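Local coordinates for protein aminotransferase (Bacillus subtilis, PDB 6L1O) that is a PLP-dependent class I aminotransferase that takes part in the biosynthesis of the dipeptide antibiotic bacilysin, at residues Lys311-Trp315 with Val381-Gln385. Sequence-based numbering, arbitrary orientation.
Sequences KELGW and VTRIQ
Val381 opens the interface with its CG1 methyl, which lies anti to the backbone N (chi1 171°) and is thereby directed at the last turn of helix 289-313. Val381 CG1 packs there against Glu312 CB at 3.7 Å and, slightly farther off, against Leu313 CG, while the valine also rests on Leu308 and Cys309 one turn earlier in that helix.

Ile384 follows at the interface, and its two branches divide the work. CG2 meets both methyls of Leu313, coming within 3.8 Å of CD2, with the two side chains crossing at about a right angle; Ile384 CD1 reaches the rim of the Trp315 indole at CZ3, a looser approach of 4.4 Å. Leu313 CD1 lies in the plane of the same ring at its edge, and the indole, whose NE1 is hydrogen-bonded to Glu329 O, is stacked with Phe391 in the C-terminal tail, which Leu313 and Ile384 also touch.

Gln385 closes the contact on the exposed side. Leu313 CD2 presses against its backbone, 3.4 Å from Gln385 N, and the glutamine side chain runs out extended to Glu312. Gln385 NE2 donates two hydrogen bonds to Glu312: a nearly straight one to Glu312 O (3.2 Å, 165°), close to the amide plane, and a shorter, more bent one to Glu312 OE1 (2.8 Å), which it meets from above the carboxylate plane. The amide thus ties a main-chain carbonyl and a carboxylate together in the last turn of the helix, two residues before Gly314 leaves helical geometry with positive phi. Far from the cofactor, this helix-helix packing joins the C-terminal ends of helix 289-313 and of the last helix, 374-385, consistent with the small C-terminal part of fold type I aminotransferases.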
ATOM      1  N   LYS B 311      -1.398 -34.505 -28.712  1.00 25.43           N
ATOM      2  CA  LYS B 311      -0.611 -35.343 -29.586  1.00 27.66           C
ATOM      3  C   LYS B 311       0.429 -36.142 -28.864  1.00 28.17           C
ATOM      4  O   LYS B 311       0.559 -37.351 -29.141  1.00 31.05           O
ATOM      5  CB  LYS B 311       0.095 -34.528 -30.709  1.00 28.27           C
ATOM      6  N   GLU B 312       1.189 -35.494 -27.976  1.00 23.35           N
ATOM      7  CA  GLU B 312       2.335 -36.103 -27.357  1.00 25.74           C
ATOM      8  C   GLU B 312       2.007 -36.922 -26.106  1.00 28.55           C
ATOM      9  O   GLU B 312       2.632 -37.954 -25.832  1.00 28.96           O
ATOM     10  CB  GLU B 312       3.407 -35.078 -27.036  1.00 28.38           C
ATOM     11  CG  GLU B 312       3.983 -34.377 -28.252  1.00 32.68           C
ATOM     12  CD  GLU B 312       4.640 -35.324 -29.256  1.00 39.03           C
ATOM     13  OE1 GLU B 312       5.568 -36.077 -28.858  1.00 44.39           O
ATOM     14  OE2 GLU B 312       4.218 -35.318 -30.438  1.00 43.20           O
ATOM     15  N   LEU B 313       1.064 -36.437 -25.335  1.00 27.70           N
ATOM     16  CA  LEU B 313       0.765 -37.048 -24.013  1.00 26.55           C
ATOM     17  C   LEU B 313      -0.547 -37.776 -24.018  1.00 27.02           C
ATOM     18  O   LEU B 313      -0.810 -38.555 -23.089  1.00 31.57           O
ATOM     19  CB  LEU B 313       0.739 -35.986 -22.924  1.00 23.65           C
ATOM     20  CG  LEU B 313       1.953 -35.111 -22.778  1.00 22.05           C
ATOM     21  CD1 LEU B 313       1.702 -33.993 -21.766  1.00 22.78           C
ATOM     22  CD2 LEU B 313       3.163 -35.931 -22.385  1.00 24.16           C
ATOM     23  N   GLY B 314      -1.406 -37.507 -25.007  1.00 25.30           N
ATOM     24  CA  GLY B 314      -2.797 -37.950 -24.913  1.00 25.76           C
ATOM     25  C   GLY B 314      -3.598 -37.208 -23.842  1.00 28.53           C
ATOM     26  O   GLY B 314      -4.604 -37.707 -23.344  1.00 29.98           O
ATOM     27  N   TRP B 315      -3.143 -35.992 -23.494  1.00 27.07           N
ATOM     28  CA  TRP B 315      -3.790 -35.155 -22.452  1.00 27.57           C
ATOM     29  C   TRP B 315      -4.717 -34.116 -23.089  1.00 29.47           C
ATOM     30  O   TRP B 315      -4.258 -33.075 -23.553  1.00 27.85           O
ATOM     31  CB  TRP B 315      -2.732 -34.468 -21.590  1.00 26.81           C
ATOM     32  CG  TRP B 315      -3.223 -33.895 -20.281  1.00 23.57           C
ATOM     33  CD1 TRP B 315      -4.497 -33.972 -19.775  1.00 24.43           C
ATOM     34  CD2 TRP B 315      -2.445 -33.235 -19.307  1.00 23.01           C
ATOM     35  NE1 TRP B 315      -4.548 -33.370 -18.533  1.00 23.02           N
ATOM     36  CE2 TRP B 315      -3.300 -32.921 -18.221  1.00 22.76           C
ATOM     37  CE3 TRP B 315      -1.089 -32.862 -19.224  1.00 26.06           C
ATOM     38  CZ2 TRP B 315      -2.860 -32.249 -17.107  1.00 20.14           C
ATOM     39  CZ3 TRP B 315      -0.655 -32.166 -18.089  1.00 24.58           C
ATOM     40  CH2 TRP B 315      -1.543 -31.882 -17.053  1.00 22.97           C
ATOM     41  N   VAL B 381       6.208 -30.405 -22.014  1.00 22.23           N
ATOM     42  CA  VAL B 381       5.598 -31.593 -22.599  1.00 26.05           C
ATOM     43  C   VAL B 381       6.626 -32.729 -22.790  1.00 26.14           C
ATOM     44  O   VAL B 381       6.341 -33.891 -22.460  1.00 26.77           O
ATOM     45  CB  VAL B 381       4.903 -31.291 -23.906  1.00 24.31           C
ATOM     46  CG1 VAL B 381       4.468 -32.577 -24.598  1.00 28.69           C
ATOM     47  CG2 VAL B 381       3.709 -30.389 -23.665  1.00 25.64           C
ATOM     48  N   THR B 382       7.808 -32.382 -23.279  1.00 24.46           N
ATOM     49  CA  THR B 382       8.893 -33.365 -23.449  1.00 28.10           C
ATOM     50  C   THR B 382       9.236 -34.115 -22.168  1.00 28.94           C
ATOM     51  O   THR B 382       9.436 -35.347 -22.179  1.00 32.74           O
ATOM     52  CB  THR B 382      10.164 -32.712 -23.990  1.00 30.16           C
ATOM     53  OG1 THR B 382       9.896 -32.247 -25.303  1.00 30.91           O
ATOM     54  CG2 THR B 382      11.365 -33.714 -24.043  1.00 29.23           C
ATOM     55  N   ARG B 383       9.277 -33.401 -21.068  1.00 24.47           N
ATOM     56  CA  ARG B 383       9.620 -33.996 -19.783  1.00 27.84           C
ATOM     57  C   ARG B 383       8.519 -34.902 -19.249  1.00 29.53           C
ATOM     58  O   ARG B 383       8.801 -35.977 -18.713  1.00 29.82           O
ATOM     59  CB  ARG B 383       9.969 -32.933 -18.761  1.00 26.31           C
ATOM     60  CG  ARG B 383      11.214 -32.138 -19.096  1.00 25.11           C
ATOM     61  CD  ARG B 383      11.436 -31.129 -18.035  1.00 26.37           C
ATOM     62  NE  ARG B 383      12.593 -30.299 -18.273  1.00 27.58           N
ATOM     63  CZ  ARG B 383      13.110 -29.485 -17.382  1.00 25.30           C
ATOM     64  NH1 ARG B 383      12.540 -29.376 -16.164  1.00 27.71           N
ATOM     65  NH2 ARG B 383      14.150 -28.748 -17.713  1.00 28.33           N
ATOM     66  N   ILE B 384       7.274 -34.482 -19.425  1.00 26.15           N
ATOM     67  CA  ILE B 384       6.153 -35.229 -18.925  1.00 28.82           C
ATOM     68  C   ILE B 384       5.945 -36.509 -19.729  1.00 30.52           C
ATOM     69  O   ILE B 384       5.481 -37.526 -19.195  1.00 32.34           O
ATOM     70  CB  ILE B 384       4.879 -34.362 -18.907  1.00 27.93           C
ATOM     71  CG1 ILE B 384       5.027 -33.263 -17.849  1.00 27.95           C
ATOM     72  CG2 ILE B 384       3.625 -35.192 -18.638  1.00 27.03           C
ATOM     73  CD1 ILE B 384       3.737 -32.413 -17.669  1.00 30.17           C
ATOM     74  N   GLN B 385       6.253 -36.451 -21.021  1.00 31.11           N
ATOM     75  CA  GLN B 385       6.157 -37.616 -21.869  1.00 31.71           C
ATOM     76  C   GLN B 385       6.918 -38.830 -21.314  1.00 30.18           C
ATOM     77  O   GLN B 385       6.429 -39.938 -21.396  1.00 34.98           O
ATOM     78  CB  GLN B 385       6.669 -37.313 -23.256  1.00 30.01           C
ATOM     79  CG  GLN B 385       6.135 -38.284 -24.280  1.00 33.14           C
ATOM     80  CD  GLN B 385       6.637 -37.913 -25.660  1.00 37.08           C
ATOM     81  OE1 GLN B 385       7.834 -37.669 -25.833  1.00 42.13           O
ATOM     82  NE2 GLN B 385       5.732 -37.826 -26.631  1.00 39.40           N
TER